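Local coordinates for protein eukaryotic translation initiation factor 4E type 5 (Leishmania major, PDB 7KCJ) that probably binds the 7-methylguanosine cap of messenger RNA and acts as a translation initiation factor, at residues P67-H70 with Q71-M74; L113-V116 with L117-M121. All blocks are in the same frame, centred on the assembly; numbering follows the deposited sequence.

Contact 1: residues P67-H70 with Q71-M74; sequences PKVH and QLGM
The amide N of Gln71 lies 2.8 Å from the carbonyl O of Lys68, a bond that closes a four-residue turn and is somewhat bent at its hydrogen. One residue further on the pattern repeats: Leu72 N donates to Val69 O over 3.0 Å in a much straighter bond (165° at the hydrogen). Beside the first bond, the side chains of His70 and Gln71 meet on the outer surface. Gln71 folds back at its second torsion (chi2 -54°), which brings the terminal amide to the imidazole, and NE2 gives a weak hydrogen bond to His70 ND1 at 3.3 Å. The ring and amide planes stand almost perpendicular (84° apart), while the glutamine CG rests 3.9 Å from both His70 ND1 and CE1. An apolar patch forms elsewhere in the turn. Leu72 sends CD2 to Pro67 CD at 3.8 Å, the two side chains meeting roughly at right angles, and its other methyl, CD1, lies over Val69 CA at 4.0 Å. The CB of buried Val69 points away from 71-74, and its side chain packs on Ile153 of strand 153-159, which His70 also touches. Beyond the turns, Gly73 adopts backbone angles that would press a side chain against the preceding carbonyl oxygen, and its own O accepts a hydrogen bond from Ser76 OG. Two overlapping type I beta turns, 68-71 and 69-72, followed by this glycine, thus shape the connection from helix 56-64 to strand 77-82 in the eIF4E fold.

Contact 2: residues L113-V116 with L117-M121; sequences LELV and LAVVM
Leu113 and Leu117 slant across one another, one turn apart on helix 108-121, an alpha-helix packed against the antiparallel sheet of the eIF4E fold. Their branches interlock in both directions: Leu113 CG meets Leu117 CD1 at 4.1 Å, and Leu113 CD1 meets Leu117 CG at 4.2 Å. The first torsions differ, with CG of Leu113 opposite its own amide nitrogen (chi1 -176°) and CG of Leu117 beside it (chi1 -73°), and with these two settings the side chains converge. On another flank Leu115 and Val119 also meet at a slant, CD1 against CG1 at 4.0 Å, and both face helix 165-178, where Val119 touches Phe171 and Leu172. Val116 and Val120 form the third pair, CG1 to CG2 at 4.2 Å, directed at Leu139, Cys136 and the valines of strand 153-159. Glu114 instead joins Leu117 in touching Trp60 of helix 56-64, on what is probably the dorsal side, where eIF4E relatives bind eIF4G. Backbone bonds from each amide N to the carbonyl O four residues earlier hold these rows in place, as in Leu117 N to Leu113 O at 2.9 Å. Val119 fits closely over the helix backbone: its chi1 of -62° turns CG2 back over the preceding turn, and that methyl lies 3.3 Å from Val116 O and 3.4 Å from Leu115 O.

In the fold
Contact 1 is a surface turn in the loop between helix 56-64 and strand 77-82, whereas contact 2 is partly buried, the last turns of a helix that lies on the sheet. Strand 153-159 is common ground: side chains from both contacts rest on it, and although their centres are about 18 Å apart they touch directly where Val69 CG2 packs on Leu113 CD2 at 3.9 Å. Their chemistry follows their place. The 67-74 turns combine backbone bonds between residues three apart with a weak polar side-chain pair at the exterior, while 113-121 uses regular helical bonds and mostly aliphatic side chains that pack on strands and neighbouring helices, with Glu114 at the exposed edge.

Contact 1: residues P67-H70 with Q71-M74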
loop_
_atom_site.group_PDB
_atom_site.type_symbol
_atom_site.label_atom_id
_atom_site.label_comp_id
_atom_site.label_asym_id
_atom_site.label_seq_id
_atom_site.Cartn_x
_atom_site.Cartn_y
_atom_site.Cartn_z
ATOM N N PRO A 67 -1.680 -12.176 9.744
ATOM C CA PRO A 67 -2.889 -12.746 9.111
ATOM C C PRO A 67 -3.001 -12.224 7.664
ATOM O O PRO A 67 -2.297 -11.269 7.272
ATOM C CB PRO A 67 -4.035 -12.160 9.953
ATOM C CG PRO A 67 -3.379 -11.720 11.257
ATOM C CD PRO A 67 -2.020 -11.260 10.842
ATOM N N LYS A 68 -3.880 -12.827 6.844
ATOM C CA LYS A 68 -4.090 -12.336 5.461
ATOM C C LYS A 68 -4.537 -10.862 5.493
ATOM O O LYS A 68 -5.152 -10.457 6.476
ATOM C CB LYS A 68 -5.114 -13.197 4.722
ATOM C CG LYS A 68 -4.622 -14.622 4.510
ATOM C CD LYS A 68 -5.592 -15.425 3.680
ATOM C CE LYS A 68 -4.905 -16.532 2.899
ATOM N NZ LYS A 68 -4.088 -15.989 1.773
ATOM N N VAL A 69 -4.162 -10.039 4.491
ATOM C CA VAL A 69 -4.504 -8.611 4.482
ATOM C C VAL A 69 -5.981 -8.327 4.797
ATOM O O VAL A 69 -6.249 -7.464 5.632
ATOM C CB VAL A 69 -4.072 -7.905 3.175
ATOM C CG1 VAL A 69 -4.567 -6.461 3.157
ATOM C CG2 VAL A 69 -2.563 -7.947 3.023
ATOM N N HIS A 70 -6.922 -9.073 4.178
ATOM C CA HIS A 70 -8.350 -8.864 4.442
ATOM C C HIS A 70 -8.736 -9.114 5.891
ATOM O O HIS A 70 -9.740 -8.577 6.366
ATOM C CB HIS A 70 -9.235 -9.668 3.480
ATOM C CG HIS A 70 -9.009 -11.154 3.501
ATOM N ND1 HIS A 70 -9.847 -12.005 4.215
ATOM C CD2 HIS A 70 -8.072 -11.894 2.868
ATOM C CE1 HIS A 70 -9.384 -13.226 4.001
ATOM N NE2 HIS A 70 -8.313 -13.210 3.207
ATOM N N GLN A 71 -7.920 -9.864 6.622
ATOM C CA GLN A 71 -8.133 -10.154 8.038
ATOM C C GLN A 71 -7.446 -9.223 8.981
ATOM O O GLN A 71 -7.609 -9.402 10.189
ATOM C CB GLN A 71 -7.720 -11.585 8.379
ATOM C CG GLN A 71 -8.657 -12.624 7.826
ATOM C CD GLN A 71 -10.102 -12.334 8.272
ATOM O OE1 GLN A 71 -10.408 -12.123 9.468
ATOM N NE2 GLN A 71 -11.011 -12.250 7.305
ATOM N N LEU A 72 -6.657 -8.245 8.480
ATOM C CA LEU A 72 -5.952 -7.323 9.360
ATOM C C LEU A 72 -6.875 -6.435 10.193
ATOM O O LEU A 72 -6.487 -6.016 11.291
ATOM C CB LEU A 72 -4.929 -6.485 8.588
ATOM C CG LEU A 72 -3.705 -7.274 8.084
ATOM C CD1 LEU A 72 -2.785 -6.365 7.288
ATOM C CD2 LEU A 72 -2.950 -7.913 9.242
ATOM N N GLY A 73 -8.067 -6.160 9.688
ATOM C CA GLY A 73 -9.026 -5.352 10.435
ATOM C C GLY A 73 -9.356 -4.039 9.780
ATOM O O GLY A 73 -8.464 -3.300 9.378
ATOM N N MET A 74 -10.655 -3.767 9.669
ATOM C CA MET A 74 -11.215 -2.540 9.122
ATOM C C MET A 74 -10.695 -1.373 9.966
ATOM O O MET A 74 -10.777 -1.414 11.191
ATOM C CB MET A 74 -12.749 -2.609 9.179
ATOM C CG MET A 74 -13.429 -1.285 8.952
ATOM S SD MET A 74 -13.264 -0.793 7.236
ATOM C CE MET A 74 -14.652 -1.694 6.525
#

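Contact 2: residues L113-V116 with L117-M121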
loop_
_atom_site.group_PDB
_atom_site.type_symbol
_atom_site.label_atom_id
_atom_site.label_comp_id
_atom_site.label_asym_id
_atom_site.label_seq_id
_atom_site.Cartn_x
_atom_site.Cartn_y
_atom_site.Cartn_z
ATOM N N LEU A 113 -2.668 -7.703 -5.648
ATOM C CA LEU A 113 -1.749 -7.304 -4.578
ATOM C C LEU A 113 -0.301 -7.624 -4.989
ATOM O O LEU A 113 0.587 -6.780 -4.848
ATOM C CB LEU A 113 -2.099 -8.022 -3.259
ATOM C CG LEU A 113 -1.274 -7.617 -2.015
ATOM C CD1 LEU A 113 -1.253 -6.100 -1.790
ATOM C CD2 LEU A 113 -1.830 -8.256 -0.772
ATOM N N GLU A 114 -0.082 -8.818 -5.564
ATOM C CA GLU A 114 1.238 -9.236 -6.033
ATOM C C GLU A 114 1.761 -8.303 -7.098
ATOM O O GLU A 114 2.919 -7.897 -7.030
ATOM C CB GLU A 114 1.210 -10.665 -6.592
ATOM C CG GLU A 114 0.951 -11.720 -5.538
ATOM C CD GLU A 114 0.795 -13.113 -6.108
ATOM O OE1 GLU A 114 1.524 -13.453 -7.069
ATOM O OE2 GLU A 114 -0.059 -13.867 -5.592
ATOM N N LEU A 115 0.903 -7.929 -8.059
ATOM C CA LEU A 115 1.299 -7.025 -9.122
ATOM C C LEU A 115 1.716 -5.664 -8.581
ATOM O O LEU A 115 2.774 -5.168 -8.962
ATOM C CB LEU A 115 0.175 -6.894 -10.157
ATOM C CG LEU A 115 0.395 -5.827 -11.239
ATOM C CD1 LEU A 115 1.348 -6.328 -12.314
ATOM C CD2 LEU A 115 -0.905 -5.392 -11.825
ATOM N N VAL A 116 0.898 -5.060 -7.697
ATOM C CA VAL A 116 1.197 -3.738 -7.147
ATOM C C VAL A 116 2.486 -3.765 -6.328
ATOM O O VAL A 116 3.357 -2.908 -6.515
ATOM C CB VAL A 116 0.009 -3.155 -6.351
ATOM C CG1 VAL A 116 0.366 -1.782 -5.802
ATOM C CG2 VAL A 116 -1.231 -3.041 -7.229
ATOM N N LEU A 117 2.650 -4.805 -5.469
ATOM C CA LEU A 117 3.872 -4.950 -4.664
ATOM C C LEU A 117 5.111 -5.024 -5.583
ATOM O O LEU A 117 6.089 -4.327 -5.343
ATOM C CB LEU A 117 3.813 -6.201 -3.767
ATOM C CG LEU A 117 2.872 -6.138 -2.550
ATOM C CD1 LEU A 117 2.809 -7.461 -1.835
ATOM C CD2 LEU A 117 3.267 -5.034 -1.561
ATOM N N ALA A 118 5.010 -5.771 -6.685
ATOM C CA ALA A 118 6.102 -5.905 -7.649
ATOM C C ALA A 118 6.388 -4.618 -8.421
ATOM O O ALA A 118 7.549 -4.214 -8.492
ATOM C CB ALA A 118 5.834 -7.055 -8.607
ATOM N N VAL A 119 5.358 -3.961 -8.978
ATOM C CA VAL A 119 5.566 -2.733 -9.731
ATOM C C VAL A 119 6.162 -1.598 -8.855
ATOM O O VAL A 119 6.995 -0.826 -9.324
ATOM C CB VAL A 119 4.304 -2.264 -10.510
ATOM C CG1 VAL A 119 3.838 -3.261 -11.568
ATOM C CG2 VAL A 119 3.177 -1.813 -9.608
ATOM N N VAL A 120 5.736 -1.496 -7.595
ATOM C CA VAL A 120 6.219 -0.447 -6.698
ATOM C C VAL A 120 7.583 -0.757 -6.070
ATOM O O VAL A 120 8.474 0.093 -6.088
ATOM C CB VAL A 120 5.146 -0.157 -5.620
ATOM C CG1 VAL A 120 5.679 0.698 -4.475
ATOM C CG2 VAL A 120 3.909 0.477 -6.244
ATOM N N MET A 121 7.742 -1.952 -5.472
ATOM C CA MET A 121 8.973 -2.277 -4.734
ATOM C C MET A 121 10.024 -3.095 -5.484
ATOM O O MET A 121 11.204 -3.007 -5.139
ATOM C CB MET A 121 8.648 -2.988 -3.407
ATOM C CG MET A 121 7.720 -2.204 -2.495
ATOM S SD MET A 121 7.476 -2.999 -0.870
ATOM C CE MET A 121 6.786 -4.471 -1.373
#